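Local structure of eukaryotic translation initiation factor 4 gamma 2 (Homo sapiens, 4IUL) at residues E36-D39 and K40-E44; S105-F108 and R109-I113. The protein probably takes part in translation initiation, its MIF4G domain, built of HEAT repeats, serving as an interaction site for the initiation factor eIF4A. All blocks are in the same frame, centred on the assembly; numbering follows the deposited sequence.

Contact 1 (E36-D39 and K40-E44)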
ATOM      1  N   GLU A  36     -12.136 -16.912  -3.803  1.00 55.96           N
ATOM      2  CA  GLU A  36     -12.643 -18.275  -3.690  1.00 58.95           C
ATOM      3  C   GLU A  36     -11.541 -19.326  -3.585  1.00 58.40           C
ATOM      4  O   GLU A  36     -11.727 -20.359  -2.940  1.00 57.96           O
ATOM      5  CB  GLU A  36     -13.550 -18.601  -4.882  1.00 63.18           C
ATOM      6  CG  GLU A  36     -14.160 -19.997  -4.830  1.00 68.68           C
ATOM      7  CD  GLU A  36     -15.120 -20.265  -5.978  1.00 72.32           C
ATOM      8  OE1 GLU A  36     -14.683 -20.202  -7.149  1.00 73.79           O
ATOM      9  OE2 GLU A  36     -16.311 -20.540  -5.707  1.00 73.79           O
ATOM     10  N   LYS A  37     -10.398 -19.070  -4.217  1.00 58.02           N
ATOM     11  CA  LYS A  37      -9.284 -20.014  -4.167  1.00 57.65           C
ATOM     12  C   LYS A  37      -8.252 -19.656  -3.101  1.00 56.63           C
ATOM     13  O   LYS A  37      -7.362 -20.459  -2.800  1.00 55.66           O
ATOM     14  CB  LYS A  37      -8.570 -20.083  -5.519  1.00 58.75           C
ATOM     15  CG  LYS A  37      -9.318 -20.794  -6.634  1.00 60.18           C
ATOM     16  CD  LYS A  37      -8.413 -20.901  -7.855  1.00 61.63           C
ATOM     17  CE  LYS A  37      -9.070 -21.627  -9.010  1.00 62.90           C
ATOM     18  NZ  LYS A  37      -8.113 -21.766 -10.150  1.00 64.44           N
ATOM     19  N   PHE A  38      -8.371 -18.461  -2.531  1.00 55.14           N
ATOM     20  CA  PHE A  38      -7.415 -17.998  -1.530  1.00 54.69           C
ATOM     21  C   PHE A  38      -6.931 -19.077  -0.576  1.00 54.85           C
ATOM     22  O   PHE A  38      -5.767 -19.474  -0.602  1.00 55.37           O
ATOM     23  CB  PHE A  38      -7.994 -16.851  -0.698  1.00 53.41           C
ATOM     24  CG  PHE A  38      -6.982 -16.199   0.206  1.00 51.48           C
ATOM     25  CD1 PHE A  38      -6.147 -15.194  -0.273  1.00 50.80           C
ATOM     26  CD2 PHE A  38      -6.827 -16.624   1.521  1.00 50.39           C
ATOM     27  CE1 PHE A  38      -5.168 -14.622   0.547  1.00 49.60           C
ATOM     28  CE2 PHE A  38      -5.852 -16.059   2.347  1.00 49.99           C
ATOM     29  CZ  PHE A  38      -5.021 -15.056   1.856  1.00 48.73           C
ATOM     30  N   ASP A  39      -7.838 -19.541   0.272  1.00 55.30           N
ATOM     31  CA  ASP A  39      -7.528 -20.549   1.272  1.00 54.80           C
ATOM     32  C   ASP A  39      -6.596 -21.658   0.809  1.00 53.38           C
ATOM     33  O   ASP A  39      -5.627 -21.975   1.496  1.00 54.25           O
ATOM     34  CB  ASP A  39      -8.830 -21.132   1.818  1.00 57.28           C
ATOM     35  CG  ASP A  39      -9.631 -20.109   2.618  1.00 60.26           C
ATOM     36  OD1 ASP A  39     -10.842 -20.331   2.841  1.00 63.64           O
ATOM     37  OD2 ASP A  39      -9.047 -19.083   3.033  1.00 59.69           O
ATOM     38  N   LYS A  40      -6.873 -22.234  -0.357  1.00 52.40           N
ATOM     39  CA  LYS A  40      -6.057 -23.325  -0.889  1.00 49.79           C
ATOM     40  C   LYS A  40      -4.692 -22.896  -1.435  1.00 48.00           C
ATOM     41  O   LYS A  40      -3.668 -23.500  -1.112  1.00 46.91           O
ATOM     42  CB  LYS A  40      -6.827 -24.065  -1.986  1.00 50.83           C
ATOM     43  CG  LYS A  40      -6.056 -25.218  -2.623  1.00 52.36           C
ATOM     44  CD  LYS A  40      -6.823 -25.829  -3.789  1.00 54.63           C
ATOM     45  CE  LYS A  40      -6.070 -27.008  -4.390  1.00 55.55           C
ATOM     46  NZ  LYS A  40      -6.768 -27.566  -5.584  1.00 57.21           N
ATOM     47  N   LEU A  41      -4.680 -21.864  -2.272  1.00 45.91           N
ATOM     48  CA  LEU A  41      -3.436 -21.387  -2.866  1.00 44.44           C
ATOM     49  C   LEU A  41      -2.528 -20.799  -1.797  1.00 45.65           C
ATOM     50  O   LEU A  41      -1.303 -20.858  -1.905  1.00 44.18           O
ATOM     51  CB  LEU A  41      -3.736 -20.337  -3.936  1.00 41.41           C
ATOM     52  CG  LEU A  41      -4.668 -20.808  -5.054  1.00 39.63           C
ATOM     53  CD1 LEU A  41      -4.945 -19.672  -6.023  1.00 37.25           C
ATOM     54  CD2 LEU A  41      -4.035 -21.990  -5.772  1.00 39.91           C
ATOM     55  N   CYS A  42      -3.141 -20.244  -0.758  1.00 47.19           N
ATOM     56  CA  CYS A  42      -2.396 -19.646   0.340  1.00 48.18           C
ATOM     57  C   CYS A  42      -1.581 -20.733   1.022  1.00 48.32           C
ATOM     58  O   CYS A  42      -0.420 -20.523   1.375  1.00 47.55           O
ATOM     59  CB  CYS A  42      -3.362 -19.002   1.338  1.00 50.04           C
ATOM     60  SG  CYS A  42      -2.577 -17.996   2.628  1.00 52.46           S
ATOM     61  N   LEU A  43      -2.193 -21.903   1.196  1.00 49.06           N
ATOM     62  CA  LEU A  43      -1.522 -23.034   1.833  1.00 49.65           C
ATOM     63  C   LEU A  43      -0.364 -23.531   0.981  1.00 48.71           C
ATOM     64  O   LEU A  43       0.682 -23.915   1.508  1.00 48.39           O
ATOM     65  CB  LEU A  43      -2.509 -24.182   2.074  1.00 50.81           C
ATOM     66  CG  LEU A  43      -3.448 -24.036   3.274  1.00 52.44           C
ATOM     67  CD1 LEU A  43      -4.518 -25.111   3.232  1.00 52.93           C
ATOM     68  CD2 LEU A  43      -2.641 -24.139   4.559  1.00 53.48           C
ATOM     69  N   GLU A  44      -0.557 -23.529  -0.336  1.00 46.46           N
ATOM     70  CA  GLU A  44       0.485 -23.976  -1.254  1.00 47.11           C
ATOM     71  C   GLU A  44       1.686 -23.030  -1.169  1.00 45.51           C
ATOM     72  O   GLU A  44       2.837 -23.470  -1.095  1.00 46.31           O
ATOM     73  CB  GLU A  44      -0.050 -23.998  -2.687  1.00 48.91           C
ATOM     74  CG  GLU A  44       0.705 -24.945  -3.612  1.00 52.28           C
ATOM     75  CD  GLU A  44       0.284 -24.798  -5.065  1.00 54.83           C
ATOM     76  OE1 GLU A  44      -0.921 -24.556  -5.316  1.00 52.85           O
ATOM     77  OE2 GLU A  44       1.159 -24.935  -5.952  1.00 54.74           O
TER

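Contact 2 (S105-F108 and R109-I113). With SO4 (sulfate ion), chain D.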
ATOM      1  N   SER A 105       8.999  -9.508  15.598  1.00 38.27           N
ATOM      2  CA  SER A 105       9.852  -8.904  14.594  1.00 40.00           C
ATOM      3  C   SER A 105      10.565 -10.051  13.890  1.00 39.12           C
ATOM      4  O   SER A 105      11.228 -10.863  14.540  1.00 40.78           O
ATOM      5  CB  SER A 105      10.873  -7.979  15.259  1.00 41.54           C
ATOM      6  OG  SER A 105      11.635  -7.288  14.285  1.00 46.08           O
ATOM      7  N   THR A 106      10.421 -10.133  12.569  1.00 36.72           N
ATOM      8  CA  THR A 106      11.053 -11.207  11.809  1.00 33.49           C
ATOM      9  C   THR A 106      11.601 -10.762  10.456  1.00 33.51           C
ATOM     10  O   THR A 106      11.363  -9.641   9.998  1.00 33.16           O
ATOM     11  CB  THR A 106      10.071 -12.360  11.531  1.00 33.69           C
ATOM     12  OG1 THR A 106       9.054 -11.906  10.631  1.00 32.20           O
ATOM     13  CG2 THR A 106       9.417 -12.845  12.821  1.00 36.64           C
ATOM     14  N   THR A 107      12.331 -11.676   9.824  1.00 31.78           N
ATOM     15  CA  THR A 107      12.936 -11.457   8.523  1.00 29.19           C
ATOM     16  C   THR A 107      11.870 -10.994   7.533  1.00 28.03           C
ATOM     17  O   THR A 107      12.011  -9.937   6.910  1.00 27.55           O
ATOM     18  CB  THR A 107      13.592 -12.768   8.009  1.00 29.02           C
ATOM     19  OG1 THR A 107      14.584 -13.199   8.949  1.00 31.56           O
ATOM     20  CG2 THR A 107      14.256 -12.554   6.654  1.00 29.92           C
ATOM     21  N   PHE A 108      10.802 -11.778   7.399  1.00 24.95           N
ATOM     22  CA  PHE A 108       9.739 -11.430   6.475  1.00 25.21           C
ATOM     23  C   PHE A 108       9.237 -10.008   6.707  1.00 26.12           C
ATOM     24  O   PHE A 108       9.233  -9.193   5.783  1.00 24.91           O
ATOM     25  CB  PHE A 108       8.552 -12.384   6.585  1.00 23.71           C
ATOM     26  CG  PHE A 108       7.499 -12.143   5.534  1.00 24.91           C
ATOM     27  CD1 PHE A 108       7.670 -12.624   4.239  1.00 25.49           C
ATOM     28  CD2 PHE A 108       6.389 -11.351   5.809  1.00 24.33           C
ATOM     29  CE1 PHE A 108       6.748 -12.316   3.227  1.00 26.30           C
ATOM     30  CE2 PHE A 108       5.463 -11.034   4.804  1.00 25.18           C
ATOM     31  CZ  PHE A 108       5.644 -11.515   3.511  1.00 22.99           C
ATOM     32  N   ARG A 109       8.829  -9.716   7.940  1.00 25.24           N
ATOM     33  CA  ARG A 109       8.306  -8.395   8.285  1.00 28.11           C
ATOM     34  C   ARG A 109       9.243  -7.258   7.922  1.00 27.92           C
ATOM     35  O   ARG A 109       8.804  -6.241   7.395  1.00 30.06           O
ATOM     36  CB  ARG A 109       7.961  -8.316   9.781  1.00 27.32           C
ATOM     37  CG  ARG A 109       6.711  -9.110  10.191  1.00 28.19           C
ATOM     38  CD  ARG A 109       6.446  -8.973  11.683  1.00 29.25           C
ATOM     39  NE  ARG A 109       5.341  -9.802  12.154  1.00 31.82           N
ATOM     40  CZ  ARG A 109       4.052  -9.514  11.984  1.00 33.57           C
ATOM     41  NH1 ARG A 109       3.694  -8.408  11.351  1.00 33.19           N
ATOM     42  NH2 ARG A 109       3.121 -10.333  12.456  1.00 32.60           N
ATOM     43  N   ARG A 110      10.527  -7.441   8.205  1.00 28.78           N
ATOM     44  CA  ARG A 110      11.554  -6.444   7.920  1.00 29.31           C
ATOM     45  C   ARG A 110      11.750  -6.181   6.421  1.00 28.48           C
ATOM     46  O   ARG A 110      11.842  -5.036   5.996  1.00 29.36           O
ATOM     47  CB  ARG A 110      12.882  -6.892   8.547  1.00 31.70           C
ATOM     48  CG  ARG A 110      14.119  -6.162   8.038  1.00 33.86           C
ATOM     49  CD  ARG A 110      15.374  -6.590   8.796  1.00 37.60           C
ATOM     50  NE  ARG A 110      15.856  -7.928   8.443  1.00 37.50           N
ATOM     51  CZ  ARG A 110      16.511  -8.218   7.321  1.00 39.31           C
ATOM     52  NH1 ARG A 110      16.917  -9.463   7.085  1.00 38.00           N
ATOM     53  NH2 ARG A 110      16.764  -7.263   6.433  1.00 38.34           N
ATOM     54  N   LEU A 111      11.815  -7.234   5.620  1.00 27.64           N
ATOM     55  CA  LEU A 111      12.010  -7.055   4.183  1.00 28.95           C
ATOM     56  C   LEU A 111      10.761  -6.511   3.474  1.00 30.09           C
ATOM     57  O   LEU A 111      10.872  -5.847   2.440  1.00 29.99           O
ATOM     58  CB  LEU A 111      12.456  -8.374   3.538  1.00 27.30           C
ATOM     59  CG  LEU A 111      13.815  -8.949   3.983  1.00 29.49           C
ATOM     60  CD1 LEU A 111      14.002 -10.345   3.384  1.00 28.15           C
ATOM     61  CD2 LEU A 111      14.969  -8.025   3.551  1.00 25.09           C
ATOM     62  N   LEU A 112       9.578  -6.778   4.027  1.00 29.69           N
ATOM     63  CA  LEU A 112       8.342  -6.286   3.412  1.00 30.57           C
ATOM     64  C   LEU A 112       8.318  -4.752   3.530  1.00 29.70           C
ATOM     65  O   LEU A 112       8.089  -4.034   2.550  1.00 28.52           O
ATOM     66  CB  LEU A 112       7.105  -6.872   4.119  1.00 30.72           C
ATOM     67  CG  LEU A 112       5.826  -7.097   3.298  1.00 33.48           C
ATOM     68  CD1 LEU A 112       4.609  -7.091   4.219  1.00 32.02           C
ATOM     69  CD2 LEU A 112       5.677  -6.024   2.247  1.00 32.92           C
ATOM     70  N   ILE A 113       8.550  -4.261   4.744  1.00 27.98           N
ATOM     71  CA  ILE A 113       8.558  -2.822   4.996  1.00 26.94           C
ATOM     72  C   ILE A 113       9.549  -2.151   4.053  1.00 27.22           C
ATOM     73  O   ILE A 113       9.242  -1.139   3.423  1.00 26.36           O
ATOM     74  CB  ILE A 113       8.950  -2.518   6.469  1.00 25.46           C
ATOM     75  CG1 ILE A 113       7.763  -2.824   7.387  1.00 25.36           C
ATOM     76  CG2 ILE A 113       9.409  -1.060   6.610  1.00 22.64           C
ATOM     77  CD1 ILE A 113       8.113  -2.888   8.855  1.00 25.43           C
TER
HETATM   78  S   SO4 D 402      19.720  -8.695   4.053  1.00 55.97           S
HETATM   79  O1  SO4 D 402      20.719  -7.620   4.199  1.00 58.94           O
HETATM   80  O2  SO4 D 402      19.323  -9.184   5.385  1.00 58.06           O
HETATM   81  O3  SO4 D 402      18.542  -8.167   3.348  1.00 57.96           O
HETATM   82  O4  SO4 D 402      20.304  -9.806   3.279  1.00 58.53           O

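Contact 1 (E36-D39 and K40-E44)
Leu41 N donates to Lys37 O at 3.1 Å and Cys42 N to Phe38 O at 2.7 Å, i to i+4 bonds near the start of helix 38-48. Lys40 N adds a weak, bent bond to Lys37 O, and Leu43 N a weak, long one to Asp39 O. One turn apart, Phe38 and Cys42 meet on the same side of the helix. With CG anti to the backbone N (chi1 -171°), the Phe38 ring turns so that CB of Cys42 sits over one face, 4.3 Å from the centroid, a CH-pi contact displaced toward the rim. The sulfur stands obliquely to the same ring, with SG of Cys42 3.8 Å from Phe38 CE2: a sulfur-aromatic contact. Leu41 CD1 packs against Lys37 CB at 3.7 Å, while the extended lysine chain leads away from residues 40-44. Replacing Leu41 by alanine removes CG and both methyls, which would probably leave Lys37 CB without its apolar neighbour and open a gap beside Ile29. The buried leucine faces helix 13-31 through Ile29, whereas Phe38 touches Gln79 and Cys42 reaches Leu80 and Arg83 on helix 74-87.

Contact 2 (S105-F108 and R109-I113)
The Arg110 guanidinium has Leu111 CG over one face, 4.0 Å above its plane, and the sulfate at its edge, while Thr107 CG2 approaches obliquely. NH1 of Arg110 donates to sulfate O2 at 3.0 Å, and NH2 makes a weaker, bent bond to the same oxygen. The chain reaches the ion through a bend at chi3 (74°). Near the Phe108 ring, Leu112 CD1 comes obliquely to 4.1 Å from Phe108 CE2; the two side chains run alongside each other, as do those of Thr107 and Leu111, whose CG2 and CD1 touch at 4.0 Å.

Thr106 is the N-cap of helix 107-127. A chi1 of 67° tucks OG1 in beside both backbone neighbours of CA and turns it toward Arg109 N for a straight but long and weak capping bond of 3.5 Å. Beyond the cap, Arg110 N binds Thr106 O, Leu111 N binds Thr107 O, and Leu112 N binds Phe108 O, each at 3.0 Å. Thr107 OG1 is hydrogen-bonded to Phe91 N and Asn90 OD1, tying the helix start to the preceding loop.

Arg110 NH1 also forms a salt bridge with Asp92, and Lys53 and Lys57 bind the same sulfate. The ion, probably from the crystallisation liquor, thus marks a basic patch that is likely to attract anions, where Asp92 probably offsets part of the positive charge of Arg110.

Overall arrangement
Contact 1 lies at the N-terminal end of helix 38-48, contact 2, later in the chain, at that of helix 107-127. Helices 53-69 and 74-87 come between them in sequence. The centres of the two contacts lie 22 Å apart and their nearest atoms about 11 Å, so they do not touch. Helix 74-87 is shared: Phe38 and Cys42 of contact 1 and Phe108, Arg109 and Leu112 of contact 2 all touch it. Contact 2 also leans on helix 53-69. In this all-helical MIF4G domain, both contacts thus pack onto helix 74-87 in the N-terminal half of the modelled chain, consistent with the stacked helices of a HEAT-repeat domain.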